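Local coordinates for 14 kDa fatty acid-binding protein (PDB 1VYF) that binds long-chain fatty acids such as oleic and arachidonic acid inside a beta-barrel and may serve in their transport, at residues E74-G79 with Q96-P101; S23-S28 with P101-V106; G8-S13 with R109-D114. All blocks are in the same frame, centred on the assembly; numbering follows the deposited sequence. Where two conformers were deposited one is given.

The three contacts lie on opposite sides of the centre of one fatty-acid-binding barrel. Contacts 1 and 2 share one side, their own centres about 9 Å apart, and they meet directly where Gln98 N approaches Thr105 O at 2.8 Å, a probable hydrogen bond between neighbouring strands. Contact 3 is on the other side, its centre about 21 Å from that of contact 1 and about 24 Å from that of contact 2. Segments 96-101 and 109-114 are also joined near the ligand: Gln96 OE1 stands 2.9 Å from NH1 of Arg109, a probable hydrogen bond, and NH2 of Arg109 bonds the oleate carboxylate. The hydrocarbon chain runs past Ser77 and Asp78 and touches Leu25.

Contact 1 of 3, residues E74-G79 with Q96-P101; sequences EKTSDG and QTQVDP. With OLA (oleic acid), chain B.
Glu74 and Gln98 supply most of the surface buried here, and they meet through the ends of their side chains. The amide of Gln98 gives one N-H to the carboxylate, NE2 to OE1 of Glu74 at 2.7 Å with an N-H...O angle of 156°. The oxygen receives it on its syn side, 28° out of the carboxylate plane, while OE1 lies nearly in the plane of the amide. Glu74 reaches this far because its CG stands anti to the backbone N (chi1 -161°) and the chain beyond stays extended; a side chain of this length spans two strands whose closest alpha carbons, CA of Glu74 and CA of Gln98, are 8.4 Å apart. Gln96 comes from the opposite direction and is joined to the carboxylate through a water, which donates to OE2 of Glu74 at 2.6 Å and accepts from NE2 of Gln96 at 3.3 Å. Glutamine suits both places because an amide is polar without charge: Gln98 gives an N-H to the carboxylate directly, Gln96 gives one to the water and takes one from ligand-binding Arg109 with its oxygen. Thr76 adds its methyl, CG2 lying 4.1 Å from NE2 of Gln98. Its hydroxyl turns to Asp78, OG1 to OD1 at 2.7 Å, across the type I turn from Thr76 to Gly79, and OG of Ser77 comes within 3.6 Å of C14 of the oleic acid. Strand 81-88 lies between strands 72-75 and 93-99 in the antiparallel sheet; its Ser84 also bonds OE1 of Glu74, and with Gln98 and the water would be expected to favour the ionised carboxylate. On the far side of strand 93-99 runs strand 104-112, which Gln96 and Gln98 touch at Ile107.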
loop_
_atom_site.group_PDB
_atom_site.type_symbol
_atom_site.label_atom_id
_atom_site.label_comp_id
_atom_site.label_asym_id
_atom_site.label_seq_id
_atom_site.Cartn_x
_atom_site.Cartn_y
_atom_site.Cartn_z
ATOM N N GLU A 74 -9.732 -1.785 8.559
ATOM C CA GLU A 74 -8.825 -0.736 8.108
ATOM C C GLU A 74 -9.670 0.428 7.622
ATOM O O GLU A 74 -10.732 0.225 7.046
ATOM C CB GLU A 74 -7.930 -1.251 6.954
ATOM C CG GLU A 74 -6.669 -0.424 6.704
ATOM C CD GLU A 74 -6.051 -0.628 5.325
ATOM O OE1 GLU A 74 -6.164 -1.765 4.774
ATOM O OE2 GLU A 74 -5.461 0.370 4.792
ATOM N N LYS A 75 -9.209 1.648 7.895
ATOM C CA LYS A 75 -9.703 2.844 7.220
ATOM C C LYS A 75 -8.574 3.345 6.299
ATOM O O LYS A 75 -7.429 3.537 6.745
ATOM C CB LYS A 75 -10.104 3.936 8.217
ATOM C CG LYS A 75 -10.956 5.051 7.567
ATOM C CD LYS A 75 -11.020 6.346 8.403
ATOM C CE LYS A 75 -12.442 6.621 8.889
ATOM N NZ LYS A 75 -12.580 8.014 9.421
ATOM N N THR A 76 -8.899 3.517 5.019
ATOM C CA THR A 76 -7.919 3.896 4.012
ATOM C C THR A 76 -7.630 5.381 4.157
ATOM O O THR A 76 -8.353 6.089 4.854
ATOM C CB THR A 76 -8.441 3.612 2.564
ATOM O OG1 THR A 76 -9.615 4.390 2.285
ATOM C CG2 THR A 76 -8.877 2.172 2.402
ATOM N N SER A 77 -6.590 5.854 3.479
ATOM C CA SER A 77 -6.216 7.270 3.534
ATOM C C SER A 77 -7.335 8.197 3.047
ATOM O O SER A 77 -7.499 9.308 3.529
ATOM C CB SER A 77 -4.902 7.541 2.770
ATOM O OG SER A 77 -4.809 6.864 1.526
ATOM N N ASP A 78 -8.126 7.727 2.101
ATOM C CA ASP A 78 -9.193 8.536 1.550
ATOM C C ASP A 78 -10.516 8.434 2.329
ATOM O O ASP A 78 -11.482 9.114 1.991
ATOM C CB ASP A 78 -9.409 8.185 0.079
ATOM C CG ASP A 78 -9.799 6.759 -0.130
ATOM O OD1 ASP A 78 -8.993 5.850 0.162
ATOM O OD2 ASP A 78 -10.913 6.443 -0.590
ATOM N N GLY A 79 -10.547 7.577 3.345
ATOM C CA GLY A 79 -11.661 7.494 4.278
ATOM C C GLY A 79 -12.599 6.305 4.192
ATOM O O GLY A 79 -13.603 6.276 4.905
ATOM N N GLN A 96 -1.916 -7.445 -0.490
ATOM C CA GLN A 96 -2.956 -6.907 0.366
ATOM C C GLN A 96 -4.241 -6.768 -0.419
ATOM O O GLN A 96 -4.282 -6.154 -1.492
ATOM C CB GLN A 96 -2.549 -5.544 0.927
ATOM C CG GLN A 96 -3.597 -4.888 1.809
ATOM C CD GLN A 96 -3.159 -3.609 2.396
ATOM O OE1 GLN A 96 -2.138 -3.058 1.996
ATOM N NE2 GLN A 96 -3.911 -3.126 3.392
ATOM N N THR A 97 -5.313 -7.333 0.130
ATOM C CA THR A 97 -6.612 -7.235 -0.475
ATOM C C THR A 97 -7.456 -6.342 0.433
ATOM O O THR A 97 -7.503 -6.558 1.639
ATOM C CB THR A 97 -7.198 -8.674 -0.673
ATOM O OG1 THR A 97 -6.361 -9.405 -1.592
ATOM C CG2 THR A 97 -8.485 -8.636 -1.361
ATOM N N GLN A 98 -8.065 -5.317 -0.134
ATOM C CA GLN A 98 -8.923 -4.391 0.589
ATOM C C GLN A 98 -10.315 -4.465 -0.010
ATOM O O GLN A 98 -10.515 -4.144 -1.171
ATOM C CB GLN A 98 -8.410 -2.956 0.477
ATOM C CG GLN A 98 -7.084 -2.742 1.149
ATOM C CD GLN A 98 -6.606 -1.274 1.114
ATOM O OE1 GLN A 98 -6.697 -0.613 0.097
ATOM N NE2 GLN A 98 -6.091 -0.792 2.237
ATOM N N VAL A 99 -11.290 -4.870 0.788
ATOM C CA VAL A 99 -12.652 -5.032 0.293
ATOM C C VAL A 99 -13.534 -3.946 0.900
ATOM O O VAL A 99 -13.793 -3.966 2.103
ATOM C CB VAL A 99 -13.204 -6.449 0.597
ATOM C CG1 VAL A 99 -14.623 -6.610 0.050
ATOM C CG2 VAL A 99 -12.308 -7.516 0.010
ATOM N N ASP A 100 -13.914 -2.967 0.068
ATOM C CA ASP A 100 -15.052 -2.086 0.343
ATOM C C ASP A 100 -16.346 -2.628 -0.344
ATOM O O ASP A 100 -16.302 -3.621 -1.077
ATOM C CB ASP A 100 -14.710 -0.588 0.059
ATOM C CG ASP A 100 -14.761 -0.186 -1.419
ATOM O OD1 ASP A 100 -13.696 0.213 -2.002
ATOM O OD2 ASP A 100 -15.831 -0.113 -2.055
ATOM N N PRO A 101 -17.508 -2.056 -0.034
ATOM C CA PRO A 101 -18.778 -2.583 -0.570
ATOM C C PRO A 101 -18.958 -2.379 -2.070
ATOM O O PRO A 101 -19.678 -3.163 -2.705
ATOM C CB PRO A 101 -19.833 -1.787 0.205
ATOM C CG PRO A 101 -19.130 -1.299 1.397
ATOM C CD PRO A 101 -17.745 -0.937 0.898
HETATM C C1 OLA B . 0.601 2.573 -2.409
HETATM O O1 OLA B . 1.062 2.059 -1.402
HETATM O O2 OLA B . 1.443 3.327 -3.100
HETATM C C2 OLA B . -0.808 2.373 -2.969
HETATM C C3 OLA B . -1.975 2.125 -1.999
HETATM C C4 OLA B . -3.206 3.027 -2.289
HETATM C C5 OLA B . -4.524 2.315 -2.628
HETATM C C6 OLA B . -5.513 3.203 -3.397
HETATM C C7 OLA B . -6.406 4.083 -2.533
HETATM C C8 OLA B . -5.792 5.446 -2.225
HETATM C C9 OLA B . -6.675 6.589 -2.668
HETATM C C10 OLA B . -6.294 7.874 -2.602
HETATM C C11 OLA B . -4.941 8.329 -2.092
HETATM C C12 OLA B . -5.054 9.536 -1.158
HETATM C C13 OLA B . -3.705 10.218 -0.887
HETATM C C14 OLA B . -2.751 9.421 0.010
HETATM C C15 OLA B . -1.748 8.567 -0.775
HETATM C C16 OLA B . -1.142 7.460 0.095
HETATM C C17 OLA B . -1.352 6.058 -0.487
HETATM C C18 OLA B . -0.197 5.698 -1.388
HETATM O O HOH W 1 -3.203 0.084 3.611
#

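Contact 2 of 3, residues S23-S28 with P101-V106; sequences SKLGVS and PKNTTV
A Schellman motif ends helix 18-24 where the helical lid of the fatty-acid-binding fold comes up to the start of strand 104-112, and the two side chains that meet there most extensively are Leu25 and Asn103. Gly26, the first residue to leave helical backbone angles, has a positive phi (85°) that favours glycine, and its N bonds back to O of Ser23 at 3.2 Å. This turn leaves Leu25 beside the barrel. Its CG is anti to its own carbonyl carbon (chi1 -69°), which carries the forked end toward the strand. There the CD2 methyl packs against CB of Asn103 at 4.0 Å and comes to 3.4 Å from OG1 of Thr105, with the leucine and threonine side chains crossing at about a right angle. The branched leucine suits a position between barrel wall and lipid: it also touches the bound oleic acid and Val122 of strand 115-122. Threonine fits the strand because its beta-branched side chain favours an extended backbone; besides meeting Leu25, it packs on Val120 and Val122. Asn103 meets Leu25 at the middle of the contact. Its backbone N is held by Asp100 OD2 in the turn before the strand, and its CB points toward the helix end, bringing ND2 within 3.4 Å of O of Lys24. Being small and polar, asparagine can pack its CB on leucine while its amide donates to a water next to Leu25 O. Lys24 borders the contact near solvent. That water sits between the two segments, accepting from ND2 of Asn103 at 3.2 Å and lying close to the backbone oxygen of Leu25.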
loop_
_atom_site.group_PDB
_atom_site.type_symbol
_atom_site.label_atom_id
_atom_site.label_comp_id
_atom_site.label_asym_id
_atom_site.label_seq_id
_atom_site.Cartn_x
_atom_site.Cartn_y
_atom_site.Cartn_z
ATOM N N SER A 23 -10.063 6.955 -9.501
ATOM C CA SER A 23 -11.257 7.385 -10.186
ATOM C C SER A 23 -12.271 6.251 -10.111
ATOM O O SER A 23 -13.448 6.464 -9.761
ATOM C CB SER A 23 -10.921 7.733 -11.640
ATOM O OG SER A 23 -12.033 8.380 -12.233
ATOM N N LYS A 24 -11.804 5.048 -10.426
ATOM C CA LYS A 24 -12.615 3.836 -10.354
ATOM C C LYS A 24 -13.132 3.528 -8.941
ATOM O O LYS A 24 -14.268 3.087 -8.778
ATOM C CB LYS A 24 -11.824 2.648 -10.916
ATOM C CG LYS A 24 -12.587 1.327 -10.918
ATOM C CD LYS A 24 -11.941 0.314 -11.842
ATOM C CE LYS A 24 -12.774 -0.963 -11.941
ATOM N NZ LYS A 24 -13.870 -0.812 -12.933
ATOM N N LEU A 25 -12.306 3.787 -7.929
ATOM C CA LEU A 25 -12.661 3.593 -6.522
ATOM C C LEU A 25 -13.668 4.593 -5.971
ATOM O O LEU A 25 -14.126 4.447 -4.820
ATOM C CB LEU A 25 -11.396 3.643 -5.644
ATOM C CG LEU A 25 -10.445 2.467 -5.823
ATOM C CD1 LEU A 25 -9.128 2.706 -5.061
ATOM C CD2 LEU A 25 -11.096 1.162 -5.407
ATOM N N GLY A 26 -13.943 5.633 -6.750
ATOM C CA GLY A 26 -14.901 6.660 -6.398
ATOM C C GLY A 26 -14.326 7.758 -5.521
ATOM O O GLY A 26 -15.106 8.485 -4.876
ATOM N N VAL A 27 -12.991 7.867 -5.452
ATOM C CA VAL A 27 -12.337 8.856 -4.619
ATOM C C VAL A 27 -12.671 10.259 -5.088
ATOM O O VAL A 27 -12.706 10.535 -6.286
ATOM C CB VAL A 27 -10.784 8.672 -4.585
ATOM C CG1 VAL A 27 -10.118 9.727 -3.709
ATOM C CG2 VAL A 27 -10.433 7.288 -4.070
ATOM N N SER A 28 -12.887 11.167 -4.144
ATOM C CA SER A 28 -13.328 12.493 -4.474
ATOM C C SER A 28 -12.287 13.171 -5.359
ATOM O O SER A 28 -11.092 12.840 -5.309
ATOM C CB SER A 28 -13.557 13.321 -3.212
ATOM O OG SER A 28 -12.330 13.769 -2.670
ATOM N N PRO A 101 -17.508 -2.056 -0.034
ATOM C CA PRO A 101 -18.778 -2.583 -0.570
ATOM C C PRO A 101 -18.958 -2.379 -2.070
ATOM O O PRO A 101 -19.678 -3.163 -2.705
ATOM C CB PRO A 101 -19.833 -1.787 0.205
ATOM C CG PRO A 101 -19.130 -1.299 1.397
ATOM C CD PRO A 101 -17.745 -0.937 0.898
ATOM N N LYS A 102 -18.338 -1.336 -2.617
ATOM C CA LYS A 102 -18.379 -1.073 -4.048
ATOM C C LYS A 102 -17.291 -1.851 -4.827
ATOM O O LYS A 102 -17.554 -2.339 -5.927
ATOM C CB LYS A 102 -18.290 0.427 -4.300
ATOM C CG LYS A 102 -19.480 1.240 -3.792
ATOM C CD LYS A 102 -19.375 2.723 -4.232
ATOM C CE LYS A 102 -20.413 3.620 -3.564
ATOM N NZ LYS A 102 -20.102 5.082 -3.728
ATOM N N ASN A 103 -16.103 -2.020 -4.236
ATOM C CA ASN A 103 -14.937 -2.544 -4.960
ATOM C C ASN A 103 -13.946 -3.307 -4.098
ATOM O O ASN A 103 -13.959 -3.228 -2.878
ATOM C CB ASN A 103 -14.158 -1.412 -5.597
ATOM C CG ASN A 103 -14.779 -0.907 -6.883
ATOM O OD1 ASN A 103 -14.921 -1.653 -7.848
ATOM N ND2 ASN A 103 -15.121 0.360 -6.911
ATOM N N THR A 104 -13.072 -4.042 -4.769
ATOM C CA THR A 104 -11.974 -4.737 -4.139
ATOM C C THR A 104 -10.676 -4.245 -4.769
ATOM O O THR A 104 -10.590 -4.165 -5.989
ATOM C CB THR A 104 -12.175 -6.239 -4.311
ATOM O OG1 THR A 104 -13.227 -6.657 -3.406
ATOM C CG2 THR A 104 -10.937 -7.050 -3.869
ATOM N N THR A 105 -9.721 -3.877 -3.919
ATOM C CA THR A 105 -8.374 -3.420 -4.332
ATOM C C THR A 105 -7.346 -4.463 -3.935
ATOM O O THR A 105 -7.305 -4.882 -2.790
ATOM C CB THR A 105 -8.034 -2.110 -3.648
ATOM O OG1 THR A 105 -9.072 -1.155 -3.876
ATOM C CG2 THR A 105 -6.698 -1.491 -4.252
ATOM N N VAL A 106 -6.528 -4.895 -4.890
ATOM C CA VAL A 106 -5.451 -5.815 -4.625
ATOM C C VAL A 106 -4.141 -5.018 -4.759
ATOM O O VAL A 106 -3.915 -4.343 -5.782
ATOM C CB VAL A 106 -5.453 -6.992 -5.539
ATOM C CG1 VAL A 106 -4.341 -7.924 -5.186
ATOM C CG2 VAL A 106 -6.810 -7.720 -5.465
HETATM O O HOH W 2 -14.771 2.131 -4.323
#

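Contact 3 of 3, residues G8-S13 with R109-D114; sequences GKWKLS and REVDGD
This is a packing contact of one aromatic ring against a valine and two backbone carbonyl oxygens, where the indole of Trp10 on strand 8-16 reaches over to the end of strand 104-112 and the turn that follows. The backbones stay well apart, with CA of Trp10 and CA of Asp114 separated by 9.0 Å, a gap that the long indole spans. Trp10 holds CG anti to its carbonyl carbon (chi1 -61°), which brings the six-membered ring up to Val111. CH2 of Trp10 lies 3.9 Å from CG1 of Val111, and CZ2 lies 4.1 Å from the other methyl, CG2, so both branches of the valine touch the ring, CG1 obliquely. Gly113 O stands at the ring edge near its plane, while Asp114 O approaches CZ3 of Trp10 obliquely at 3.7 Å. The indole nitrogen is satisfied by Phe6 O. Gly113 takes a positive phi, as glycine readily does, and its O also accepts from Arg133. Strands 125-133 and 115-122 separate strands 8-16 and 104-112, and Trp10 packs on their Arg133 and Met116. Such a contact across intervening strands follows from the strong curvature of the antiparallel beta-barrel that characterises the fatty-acid-binding proteins.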
loop_
_atom_site.group_PDB
_atom_site.type_symbol
_atom_site.label_atom_id
_atom_site.label_comp_id
_atom_site.label_asym_id
_atom_site.label_seq_id
_atom_site.Cartn_x
_atom_site.Cartn_y
_atom_site.Cartn_z
ATOM N N GLY A 8 12.725 -1.107 6.964
ATOM C CA GLY A 8 13.303 0.198 6.758
ATOM C C GLY A 8 12.299 1.158 6.125
ATOM O O GLY A 8 11.081 0.963 6.217
ATOM N N LYS A 9 12.814 2.180 5.465
ATOM C CA LYS A 9 11.990 3.245 4.917
ATOM C C LYS A 9 12.104 3.336 3.413
ATOM O O LYS A 9 13.174 3.069 2.839
ATOM C CB LYS A 9 12.428 4.591 5.481
ATOM C CG LYS A 9 12.183 4.779 6.934
ATOM C CD LYS A 9 12.197 6.307 7.265
ATOM C CE LYS A 9 11.773 6.547 8.680
ATOM N NZ LYS A 9 12.942 7.086 9.395
ATOM N N TRP A 10 11.021 3.808 2.791
ATOM C CA TRP A 10 10.863 3.813 1.336
ATOM C C TRP A 10 10.170 5.108 0.943
ATOM O O TRP A 10 9.308 5.544 1.664
ATOM C CB TRP A 10 9.989 2.614 0.887
ATOM C CG TRP A 10 10.573 1.293 1.235
ATOM C CD1 TRP A 10 10.402 0.597 2.411
ATOM C CD2 TRP A 10 11.413 0.479 0.415
ATOM N NE1 TRP A 10 11.103 -0.579 2.363
ATOM C CE2 TRP A 10 11.746 -0.669 1.158
ATOM C CE3 TRP A 10 11.922 0.604 -0.884
ATOM C CZ2 TRP A 10 12.557 -1.690 0.641
ATOM C CZ3 TRP A 10 12.704 -0.407 -1.394
ATOM C CH2 TRP A 10 13.023 -1.536 -0.629
ATOM N N LYS A 11 10.576 5.744 -0.155
ATOM C CA LYS A 11 9.912 6.954 -0.607
ATOM C C LYS A 11 9.452 6.755 -2.050
ATOM O O LYS A 11 10.188 6.243 -2.896
ATOM C CB LYS A 11 10.814 8.193 -0.451
ATOM C CG LYS A 11 10.125 9.522 -0.821
ATOM C CD LYS A 11 11.079 10.725 -0.679
ATOM C CE LYS A 11 10.327 12.042 -0.619
ATOM N NZ LYS A 11 11.084 13.049 0.194
ATOM N N LEU A 12 8.209 7.137 -2.310
ATOM C CA LEU A 12 7.638 7.077 -3.653
ATOM C C LEU A 12 8.489 7.860 -4.618
ATOM O O LEU A 12 8.719 9.046 -4.359
ATOM C CB LEU A 12 6.232 7.694 -3.708
ATOM C CG LEU A 12 5.546 7.550 -5.082
ATOM C CD1 LEU A 12 5.089 6.106 -5.310
ATOM C CD2 LEU A 12 4.377 8.479 -5.129
ATOM N N SER A 13 8.906 7.195 -5.699
ATOM C CA SER A 13 9.702 7.796 -6.804
ATOM C C SER A 13 8.962 7.990 -8.098
ATOM O O SER A 13 9.203 8.992 -8.798
ATOM C CB SER A 13 10.995 7.003 -7.064
ATOM O OG SER A 13 10.780 5.650 -7.445
ATOM N N ARG A 109 3.105 -5.799 -3.250
ATOM C CA ARG A 109 4.346 -5.107 -2.946
ATOM C C ARG A 109 5.470 -6.102 -3.056
ATOM O O ARG A 109 5.470 -7.152 -2.388
ATOM C CB ARG A 109 4.313 -4.539 -1.545
ATOM C CG ARG A 109 3.177 -3.546 -1.310
ATOM C CD ARG A 109 3.238 -2.842 -0.002
ATOM N NE ARG A 109 2.369 -1.686 0.055
ATOM C CZ ARG A 109 1.095 -1.679 0.409
ATOM N NH1 ARG A 109 0.481 -2.788 0.768
ATOM N NH2 ARG A 109 0.438 -0.531 0.414
ATOM N N GLU A 110 6.426 -5.808 -3.915
ATOM C CA GLU A 110 7.516 -6.723 -4.134
ATOM C C GLU A 110 8.819 -5.955 -4.063
ATOM O O GLU A 110 8.930 -4.948 -4.710
ATOM C CB GLU A 110 7.348 -7.367 -5.506
ATOM C CG GLU A 110 8.485 -8.300 -5.911
ATOM C CD GLU A 110 8.095 -9.336 -6.947
ATOM O OE1 GLU A 110 7.060 -9.171 -7.624
ATOM O OE2 GLU A 110 8.819 -10.350 -7.062
ATOM N N VAL A 111 9.786 -6.468 -3.313
ATOM C CA VAL A 111 11.073 -5.798 -3.109
ATOM C C VAL A 111 12.095 -6.465 -3.980
ATOM O O VAL A 111 12.229 -7.691 -3.977
ATOM C CB VAL A 111 11.543 -5.843 -1.644
ATOM C CG1 VAL A 111 12.975 -5.335 -1.498
ATOM C CG2 VAL A 111 10.611 -5.008 -0.778
ATOM N N ASP A 112 12.801 -5.649 -4.757
ATOM C CA ASP A 112 13.907 -6.106 -5.591
ATOM C C ASP A 112 15.049 -5.142 -5.441
ATOM O O ASP A 112 15.076 -4.078 -6.065
ATOM C CB ASP A 112 13.506 -6.173 -7.057
ATOM C CG ASP A 112 14.654 -6.683 -7.959
ATOM O OD1 ASP A 112 14.533 -6.625 -9.208
ATOM O OD2 ASP A 112 15.692 -7.167 -7.499
ATOM N N GLY A 113 15.977 -5.480 -4.556
ATOM C CA GLY A 113 17.103 -4.599 -4.302
ATOM C C GLY A 113 16.668 -3.296 -3.663
ATOM O O GLY A 113 16.136 -3.303 -2.542
ATOM N N ASP A 114 16.922 -2.183 -4.344
ATOM C CA ASP A 114 16.528 -0.884 -3.833
ATOM C C ASP A 114 15.218 -0.345 -4.345
ATOM O O ASP A 114 14.936 0.823 -4.091
ATOM C CB ASP A 114 17.631 0.139 -4.060
ATOM C CG ASP A 114 18.851 -0.169 -3.222
ATOM O OD1 ASP A 114 18.711 -0.756 -2.102
ATOM O OD2 ASP A 114 19.978 0.118 -3.629
#